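Local coordinates for cellulase IBT99 (Metagenomes, PDB 6WBT), which probably hydrolyses 6-phospho-alpha-glucosides as a family 4 glycosidase that uses NAD and a manganese ion, at residues I144-N149 with A165-I170; L5-C10 with Y81-M86. All blocks are in the same frame, centred on the assembly; numbering follows the deposited sequence.

Contact 1. Residues I144-N149 with A165-I170; sequences IVNYSN and ARIINI. With NAD (nicotinamide-adenine-dinucleotide), chain G; G6P (6-O-phosphono-alpha-D-glucopyranose), chain F.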
loop_
_atom_site.group_PDB
_atom_site.type_symbol
_atom_site.label_atom_id
_atom_site.label_comp_id
_atom_site.label_asym_id
_atom_site.label_seq_id
_atom_site.Cartn_x
_atom_site.Cartn_y
_atom_site.Cartn_z
ATOM N N ILE A 144 25.269 16.858 9.259
ATOM C CA ILE A 144 25.461 17.630 8.039
ATOM C C ILE A 144 24.133 18.305 7.721
ATOM O O ILE A 144 23.229 17.686 7.146
ATOM C CB ILE A 144 25.931 16.759 6.869
ATOM C CG1 ILE A 144 27.230 16.046 7.228
ATOM C CG2 ILE A 144 26.113 17.615 5.623
ATOM C CD1 ILE A 144 27.739 15.156 6.129
ATOM N N VAL A 145 24.012 19.575 8.086
ATOM C CA VAL A 145 22.829 20.340 7.732
ATOM C C VAL A 145 23.001 20.840 6.303
ATOM O O VAL A 145 23.534 21.934 6.069
ATOM C CB VAL A 145 22.589 21.494 8.731
ATOM C CG1 VAL A 145 21.379 22.303 8.309
ATOM C CG2 VAL A 145 22.390 20.930 10.136
ATOM N N ASN A 146 22.574 20.026 5.340
ATOM C CA ASN A 146 22.782 20.329 3.932
ATOM C C ASN A 146 21.666 21.230 3.423
ATOM O O ASN A 146 20.482 20.909 3.569
ATOM C CB ASN A 146 22.850 19.038 3.124
ATOM C CG ASN A 146 22.940 19.287 1.632
ATOM O OD1 ASN A 146 23.516 20.279 1.185
ATOM N ND2 ASN A 146 22.360 18.385 0.849
ATOM N N TYR A 147 22.044 22.359 2.832
ATOM C CA TYR A 147 21.094 23.229 2.155
ATOM C C TYR A 147 21.590 23.592 0.762
ATOM O O TYR A 147 21.192 24.623 0.215
ATOM C CB TYR A 147 20.813 24.489 2.979
ATOM C CG TYR A 147 22.044 25.272 3.375
ATOM C CD1 TYR A 147 22.752 24.955 4.527
ATOM C CD2 TYR A 147 22.489 26.337 2.604
ATOM C CE1 TYR A 147 23.873 25.670 4.896
ATOM C CE2 TYR A 147 23.608 27.059 2.965
ATOM C CZ TYR A 147 24.296 26.721 4.111
ATOM O OH TYR A 147 25.411 27.441 4.468
ATOM N N SER A 148 22.458 22.767 0.185
ATOM C CA SER A 148 22.930 22.987 -1.171
ATOM C C SER A 148 21.931 22.424 -2.174
ATOM O O SER A 148 21.263 21.416 -1.925
ATOM C CB SER A 148 24.303 22.345 -1.375
ATOM O OG SER A 148 24.279 20.962 -1.069
ATOM N N ASN A 149 21.837 23.087 -3.313
ATOM C CA ASN A 149 20.872 22.762 -4.347
ATOM C C ASN A 149 21.505 21.912 -5.440
ATOM O O ASN A 149 22.726 21.923 -5.625
ATOM C CB ASN A 149 20.301 24.048 -4.954
ATOM C CG ASN A 149 19.133 24.599 -4.160
ATOM O OD1 ASN A 149 18.428 23.858 -3.475
ATOM N ND2 ASN A 149 18.916 25.906 -4.255
ATOM N N ALA A 165 23.446 8.022 6.645
ATOM C CA ALA A 165 24.139 9.286 6.849
ATOM C C ALA A 165 23.370 10.180 7.812
ATOM O O ALA A 165 22.142 10.285 7.746
ATOM C CB ALA A 165 24.335 10.004 5.514
ATOM N N ARG A 166 24.107 10.830 8.714
ATOM C CA ARG A 166 23.521 11.775 9.664
ATOM C C ARG A 166 23.450 13.139 8.983
ATOM O O ARG A 166 24.224 14.058 9.260
ATOM C CB ARG A 166 24.333 11.814 10.954
ATOM C CG ARG A 166 24.778 10.439 11.431
ATOM C CD ARG A 166 25.468 10.488 12.787
ATOM N NE ARG A 166 24.517 10.431 13.894
ATOM C CZ ARG A 166 24.153 11.481 14.624
ATOM N NH1 ARG A 166 23.281 11.333 15.612
ATOM N NH2 ARG A 166 24.666 12.676 14.371
ATOM N N ILE A 167 22.494 13.259 8.063
ATOM C CA ILE A 167 22.344 14.439 7.225
ATOM C C ILE A 167 20.890 14.891 7.265
ATOM O O ILE A 167 19.968 14.076 7.380
ATOM C CB ILE A 167 22.801 14.161 5.772
ATOM C CG1 ILE A 167 22.750 15.433 4.921
ATOM C CG2 ILE A 167 21.966 13.053 5.144
ATOM C CD1 ILE A 167 23.169 15.220 3.482
ATOM N N ILE A 168 20.690 16.205 7.191
ATOM C CA ILE A 168 19.360 16.800 7.132
ATOM C C ILE A 168 19.360 17.843 6.022
ATOM O O ILE A 168 20.105 18.828 6.086
ATOM C CB ILE A 168 18.941 17.425 8.475
ATOM C CG1 ILE A 168 17.741 18.356 8.282
ATOM C CG2 ILE A 168 20.112 18.143 9.136
ATOM C CD1 ILE A 168 17.236 18.974 9.565
ATOM N N ASN A 169 18.534 17.623 5.004
ATOM C CA ASN A 169 18.436 18.515 3.857
ATOM C C ASN A 169 17.284 19.489 4.066
ATOM O O ASN A 169 16.154 19.070 4.338
ATOM C CB ASN A 169 18.235 17.718 2.569
ATOM C CG ASN A 169 19.283 16.636 2.384
ATOM O OD1 ASN A 169 20.357 16.883 1.836
ATOM N ND2 ASN A 169 18.974 15.429 2.844
ATOM N N ILE A 170 17.572 20.783 3.935
ATOM C CA ILE A 170 16.604 21.838 4.189
ATOM C C ILE A 170 16.586 22.795 3.001
ATOM O O ILE A 170 17.347 22.650 2.044
ATOM C CB ILE A 170 16.900 22.598 5.499
ATOM C CG1 ILE A 170 18.302 23.210 5.453
ATOM C CG2 ILE A 170 16.752 21.676 6.699
ATOM C CD1 ILE A 170 18.636 24.061 6.658
HETATM P PA NAD G . 29.128 30.095 -5.197
HETATM O O1A NAD G . 29.379 29.540 -6.559
HETATM O O2A NAD G . 29.271 31.569 -5.003
HETATM O O5B NAD G . 30.061 29.322 -4.142
HETATM C C5B NAD G . 29.998 27.872 -4.062
HETATM C C4B NAD G . 31.268 27.352 -3.434
HETATM O O4B NAD G . 31.242 25.900 -3.403
HETATM C C3B NAD G . 32.578 27.725 -4.150
HETATM O O3B NAD G . 33.512 28.228 -3.203
HETATM C C2B NAD G . 33.057 26.383 -4.712
HETATM O O2B NAD G . 34.448 26.315 -4.939
HETATM C C1B NAD G . 32.555 25.445 -3.624
HETATM N N9A NAD G . 32.522 24.039 -4.012
HETATM C C8A NAD G . 32.209 23.536 -5.249
HETATM N N7A NAD G . 32.269 22.229 -5.312
HETATM C C5A NAD G . 32.658 21.842 -4.038
HETATM C C6A NAD G . 32.902 20.578 -3.468
HETATM N N6A NAD G . 32.788 19.433 -4.134
HETATM N N1A NAD G . 33.280 20.542 -2.168
HETATM C C2A NAD G . 33.395 21.699 -1.504
HETATM N N3A NAD G . 33.191 22.940 -1.935
HETATM C C4A NAD G . 32.820 22.949 -3.226
HETATM O O3 NAD G . 27.661 29.659 -4.720
HETATM P PN NAD G . 26.480 30.458 -3.985
HETATM O O1N NAD G . 27.026 31.107 -2.756
HETATM O O2N NAD G . 25.774 31.310 -4.987
HETATM O O5D NAD G . 25.531 29.238 -3.564
HETATM C C5D NAD G . 26.119 28.159 -2.795
HETATM C C4D NAD G . 25.148 27.007 -2.733
HETATM O O4D NAD G . 24.036 27.371 -1.883
HETATM C C3D NAD G . 24.511 26.598 -4.069
HETATM O O3D NAD G . 24.522 25.182 -4.191
HETATM C C2D NAD G . 23.085 27.131 -3.895
HETATM O O2D NAD G . 22.125 26.550 -4.763
HETATM C C1D NAD G . 22.853 26.809 -2.425
HETATM N N1N NAD G . 21.676 27.529 -1.862
HETATM C C2N NAD G . 20.522 26.842 -1.596
HETATM C C3N NAD G . 19.407 27.498 -1.098
HETATM C C7N NAD G . 18.187 26.673 -0.774
HETATM O O7N NAD G . 17.071 27.149 -0.957
HETATM N N7N NAD G . 18.380 25.465 -0.263
HETATM C C4N NAD G . 19.465 28.874 -0.902
HETATM C C5N NAD G . 20.643 29.548 -1.140
HETATM C C6N NAD G . 21.737 28.858 -1.616
HETATM C C1 G6P F . 15.928 30.754 -2.683
HETATM C C2 G6P F . 15.883 29.350 -3.282
HETATM C C3 G6P F . 17.242 28.947 -3.840
HETATM C C4 G6P F . 17.779 30.030 -4.768
HETATM C C5 G6P F . 17.778 31.366 -4.035
HETATM C C6 G6P F . 18.348 32.500 -4.881
HETATM O O1 G6P F . 16.775 30.754 -1.529
HETATM O O2 G6P F . 15.486 28.414 -2.274
HETATM O O3 G6P F . 17.121 27.714 -4.555
HETATM O O4 G6P F . 19.110 29.702 -5.180
HETATM O O5 G6P F . 16.440 31.679 -3.644
HETATM O O6 G6P F . 18.871 32.006 -6.112
HETATM P P G6P F . 19.816 32.949 -7.012
HETATM O O1P G6P F . 19.376 32.670 -8.428
HETATM O O2P G6P F . 21.218 32.500 -6.678
HETATM O O3P G6P F . 19.490 34.343 -6.528
#
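A beta-alpha-beta crossover sets V145 beside I168. Strands 143-146 and 167-170 run parallel and are joined through helix 151-161. Four backbone hydrogen bonds lace them together. I144 N bonds R166 O, and I144 O takes I168 N. N146 N bonds I168 O, and N146 O takes I170 N. The V145 and I168 side chains lie side by side, pointing the same way, with V145 CG2 3.7 Å from I168 CG2. V145 CG1 is anti to the backbone N (chi1 178°) and meets I170 CD1, also at 3.7 Å. Helix 321-334 covers V145 on this face through V329 and L332.

The other face carries I144, I167, N146 and N169. Helix 114-136 packs here, with I131 and C134 on I144 and M127 on N146. The two asparagines share a side-chain bond. N146 ND2 donates to N169 OD1 at 2.7 Å and lies in the plane of that carbonyl. The two amide planes stand 79° apart. I167 CD1 rests on N146 CB at 3.8 Å. N146 OD1 accepts from S148 N, which stands above the plane of the amide, at 2.9 Å. This makes an Asx turn. The bonds from ND2 to N169 and from S148 N to OD1 fix the turn of the amide.

The Asx turn begins the loop that meets the ligands. Y147 O accepts from the carboxamide N7N of NAD at 3.0 Å, and the bond is almost straight at 175°. N149 ND2 makes weak bonds to O3 of glucose 6-phosphate and to O2D of NAD. N149 OD1 accepts from A151 N, at the start of helix 151-161. Nucleotide bound at the C-terminal ends of parallel strands is characteristic of the Rossmann fold.

Contact 2. Residues L5-C10 with Y81-M86; sequences LKIVIC and YIMAQM. With NAD (nicotinamide-adenine-dinucleotide), chain G.
C10 SG meets CE, the terminal methyl of selenomethionine M86, at 3.7 Å beside the adenine of NAD. The M86 chain is bent at the last torsion (chi3 63°), which places CE there. C10 SG also lies 3.8 Å from C2A of the adenine, and M86 CB is 3.7 Å from its C4A. M86 O lies very close to O3D of the nicotinamide ribose, probably a hydrogen bond.

Behind this end the two strands run parallel. V8 N bonds Y81 O, V8 O takes M83 N, and C10 O takes Q85 N. Weak bonds join Y81 N to K6 O and C10 N to M83 O. Strands 5-10 and 81-84 are neighbours in the parallel, Rossmann-type nucleotide-binding part of the sheet.

One face is built from I7, Y81, I9 and M83. I7 CD1 meets Y81 CB at 3.7 Å, and I7 CG2 touches CE of M83, also a selenomethionine. The same CE reaches I9 CG1 at 3.7 Å. An alanine in place of I7 would probably open a gap between Y81 CB and M83 CE, leaving that methyl with just I9 of the two isoleucines. L5 CD1 approaches Y81 CE1 at 3.7 Å, while L5 CD2 sits at the ring edge, in plane. Helix 321-334 packs on Y81, and I20 of helix 17-25 on I9 and M83. C10 and A84 point to the other face, where both touch L130. The Q85 amide lies against I9 CG2. Its NE2 bonds G11 O and its OE1 probably bonds Y147 OH.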
loop_
_atom_site.group_PDB
_atom_site.type_symbol
_atom_site.label_atom_id
_atom_site.label_comp_id
_atom_site.label_asym_id
_atom_site.label_seq_id
_atom_site.Cartn_x
_atom_site.Cartn_y
_atom_site.Cartn_z
ATOM N N LEU A 5 32.212 22.904 20.171
ATOM C CA LEU A 5 31.881 22.322 18.879
ATOM C C LEU A 5 32.803 22.848 17.787
ATOM O O LEU A 5 33.181 24.025 17.789
ATOM C CB LEU A 5 30.427 22.619 18.506
ATOM C CG LEU A 5 29.364 22.077 19.461
ATOM C CD1 LEU A 5 27.995 22.596 19.070
ATOM C CD2 LEU A 5 29.378 20.557 19.469
ATOM N N LYS A 6 33.152 21.968 16.849
ATOM C CA LYS A 6 33.929 22.328 15.668
ATOM C C LYS A 6 32.972 22.433 14.486
ATOM O O LYS A 6 32.495 21.415 13.971
ATOM C CB LYS A 6 35.025 21.298 15.400
ATOM C CG LYS A 6 35.761 21.501 14.083
ATOM C CD LYS A 6 36.796 20.411 13.852
ATOM C CE LYS A 6 37.458 20.556 12.492
ATOM N NZ LYS A 6 38.510 19.526 12.268
ATOM N N ILE A 7 32.689 23.661 14.060
ATOM C CA ILE A 7 31.751 23.925 12.974
ATOM C C ILE A 7 32.539 24.092 11.683
ATOM O O ILE A 7 33.506 24.864 11.631
ATOM C CB ILE A 7 30.897 25.170 13.265
ATOM C CG1 ILE A 7 30.377 25.139 14.704
ATOM C CG2 ILE A 7 29.739 25.258 12.285
ATOM C CD1 ILE A 7 29.473 23.964 15.007
ATOM N N VAL A 8 32.129 23.373 10.641
ATOM C CA VAL A 8 32.794 23.400 9.345
ATOM C C VAL A 8 31.788 23.848 8.296
ATOM O O VAL A 8 30.679 23.307 8.220
ATOM C CB VAL A 8 33.386 22.026 8.980
ATOM C CG1 VAL A 8 34.090 22.091 7.634
ATOM C CG2 VAL A 8 34.338 21.554 10.066
ATOM N N ILE A 9 32.175 24.832 7.491
ATOM C CA ILE A 9 31.352 25.326 6.394
ATOM C C ILE A 9 31.935 24.748 5.110
ATOM O O ILE A 9 32.917 25.265 4.568
ATOM C CB ILE A 9 31.305 26.856 6.361
ATOM C CG1 ILE A 9 30.707 27.397 7.660
ATOM C CG2 ILE A 9 30.501 27.338 5.163
ATOM C CD1 ILE A 9 30.565 28.901 7.686
ATOM N N CYS A 10 31.335 23.666 4.623
ATOM C CA CYS A 10 31.771 23.028 3.382
ATOM C C CYS A 10 31.392 23.928 2.214
ATOM O O CYS A 10 30.229 23.986 1.808
ATOM C CB CYS A 10 31.145 21.645 3.244
ATOM S SG CYS A 10 31.694 20.723 1.789
ATOM N N TYR A 81 29.664 19.750 13.378
ATOM C CA TYR A 81 28.555 20.175 12.532
ATOM C C TYR A 81 29.106 20.709 11.221
ATOM O O TYR A 81 29.941 21.619 11.220
ATOM C CB TYR A 81 27.695 21.231 13.233
ATOM C CG TYR A 81 26.864 20.658 14.358
ATOM C CD1 TYR A 81 27.310 20.707 15.673
ATOM C CD2 TYR A 81 25.642 20.049 14.103
ATOM C CE1 TYR A 81 26.557 20.176 16.701
ATOM C CE2 TYR A 81 24.882 19.517 15.126
ATOM C CZ TYR A 81 25.344 19.581 16.423
ATOM O OH TYR A 81 24.588 19.050 17.441
ATOM N N ILE A 82 28.633 20.149 10.113
ATOM C CA ILE A 82 29.088 20.513 8.777
ATOM C C ILE A 82 27.928 21.178 8.050
ATOM O O ILE A 82 26.892 20.548 7.808
ATOM C CB ILE A 82 29.598 19.294 7.992
ATOM C CG1 ILE A 82 30.787 18.641 8.708
ATOM C CG2 ILE A 82 29.985 19.698 6.577
ATOM C CD1 ILE A 82 30.402 17.554 9.697
HETATM N N MSE A 83 28.101 22.449 7.704
HETATM C CA MSE A 83 27.089 23.173 6.947
HETATM C C MSE A 83 27.498 23.272 5.482
HETATM O O MSE A 83 28.368 24.062 5.119
HETATM C CB MSE A 83 26.861 24.564 7.544
HETATM C CG MSE A 83 26.274 24.537 8.948
HETATM SE SE MSE A 83 25.878 26.311 9.659
HETATM C CE MSE A 83 27.691 27.022 9.736
ATOM N N ALA A 84 26.862 22.454 4.646
ATOM C CA ALA A 84 27.225 22.340 3.240
ATOM C C ALA A 84 26.517 23.406 2.417
ATOM O O ALA A 84 25.296 23.569 2.514
ATOM C CB ALA A 84 26.880 20.949 2.709
ATOM N N GLN A 85 27.286 24.126 1.607
ATOM C CA GLN A 85 26.733 25.118 0.693
ATOM C C GLN A 85 27.563 25.131 -0.589
ATOM O O GLN A 85 27.954 26.182 -1.100
ATOM C CB GLN A 85 26.678 26.498 1.349
ATOM C CG GLN A 85 27.995 26.972 1.942
ATOM C CD GLN A 85 27.885 28.349 2.564
ATOM O OE1 GLN A 85 26.795 28.796 2.923
ATOM N NE2 GLN A 85 29.016 29.033 2.692
HETATM N N MSE A 86 27.839 23.947 -1.124
HETATM C CA MSE A 86 28.645 23.820 -2.331
HETATM C C MSE A 86 27.831 24.127 -3.582
HETATM O O MSE A 86 26.607 24.003 -3.588
HETATM C CB MSE A 86 29.236 22.411 -2.434
HETATM C CG MSE A 86 28.200 21.325 -2.690
HETATM SE SE MSE A 86 28.976 19.546 -2.875
HETATM C CE MSE A 86 29.729 19.356 -1.087
HETATM P PA NAD G . 29.128 30.095 -5.197
HETATM O O1A NAD G . 29.379 29.540 -6.559
HETATM O O2A NAD G . 29.271 31.569 -5.003
HETATM O O5B NAD G . 30.061 29.322 -4.142
HETATM C C5B NAD G . 29.998 27.872 -4.062
HETATM C C4B NAD G . 31.268 27.352 -3.434
HETATM O O4B NAD G . 31.242 25.900 -3.403
HETATM C C3B NAD G . 32.578 27.725 -4.150
HETATM O O3B NAD G . 33.512 28.228 -3.203
HETATM C C2B NAD G . 33.057 26.383 -4.712
HETATM O O2B NAD G . 34.448 26.315 -4.939
HETATM C C1B NAD G . 32.555 25.445 -3.624
HETATM N N9A NAD G . 32.522 24.039 -4.012
HETATM C C8A NAD G . 32.209 23.536 -5.249
HETATM N N7A NAD G . 32.269 22.229 -5.312
HETATM C C5A NAD G . 32.658 21.842 -4.038
HETATM C C6A NAD G . 32.902 20.578 -3.468
HETATM N N6A NAD G . 32.788 19.433 -4.134
HETATM N N1A NAD G . 33.280 20.542 -2.168
HETATM C C2A NAD G . 33.395 21.699 -1.504
HETATM N N3A NAD G . 33.191 22.940 -1.935
HETATM C C4A NAD G . 32.820 22.949 -3.226
HETATM O O3 NAD G . 27.661 29.659 -4.720
HETATM P PN NAD G . 26.480 30.458 -3.985
HETATM O O1N NAD G . 27.026 31.107 -2.756
HETATM O O2N NAD G . 25.774 31.310 -4.987
HETATM O O5D NAD G . 25.531 29.238 -3.564
HETATM C C5D NAD G . 26.119 28.159 -2.795
HETATM C C4D NAD G . 25.148 27.007 -2.733
HETATM O O4D NAD G . 24.036 27.371 -1.883
HETATM C C3D NAD G . 24.511 26.598 -4.069
HETATM O O3D NAD G . 24.522 25.182 -4.191
HETATM C C2D NAD G . 23.085 27.131 -3.895
HETATM O O2D NAD G . 22.125 26.550 -4.763
HETATM C C1D NAD G . 22.853 26.809 -2.425
HETATM N N1N NAD G . 21.676 27.529 -1.862
HETATM C C2N NAD G . 20.522 26.842 -1.596
HETATM C C3N NAD G . 19.407 27.498 -1.098
HETATM C C7N NAD G . 18.187 26.673 -0.774
HETATM O O7N NAD G . 17.071 27.149 -0.957
HETATM N N7N NAD G . 18.380 25.465 -0.263
HETATM C C4N NAD G . 19.465 28.874 -0.902
HETATM C C5N NAD G . 20.643 29.548 -1.140
HETATM C C6N NAD G . 21.737 28.858 -1.616
#

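How the contacts relate
From the N terminus, strand 5-10 comes first. Contact 2 then closes a loop of 70 residues, which holds strands 33-39 and 66-69 and helices 17-25, 43-60 and 72-76. The chain runs on through helices 90-103 and 114-136 to strand 143-146. There contact 1 closes a much shorter loop around helix 151-161. The two loops follow in series and neither nest nor cross. Strands 81-84 and 143-146 are neighbours, so the contacts span four adjacent strands of one sheet. I144 CG2 packs on I82 O between them. Contact 2 meets the adenine of NAD and reaches the nicotinamide ribose, and contact 1 meets the nicotinamide.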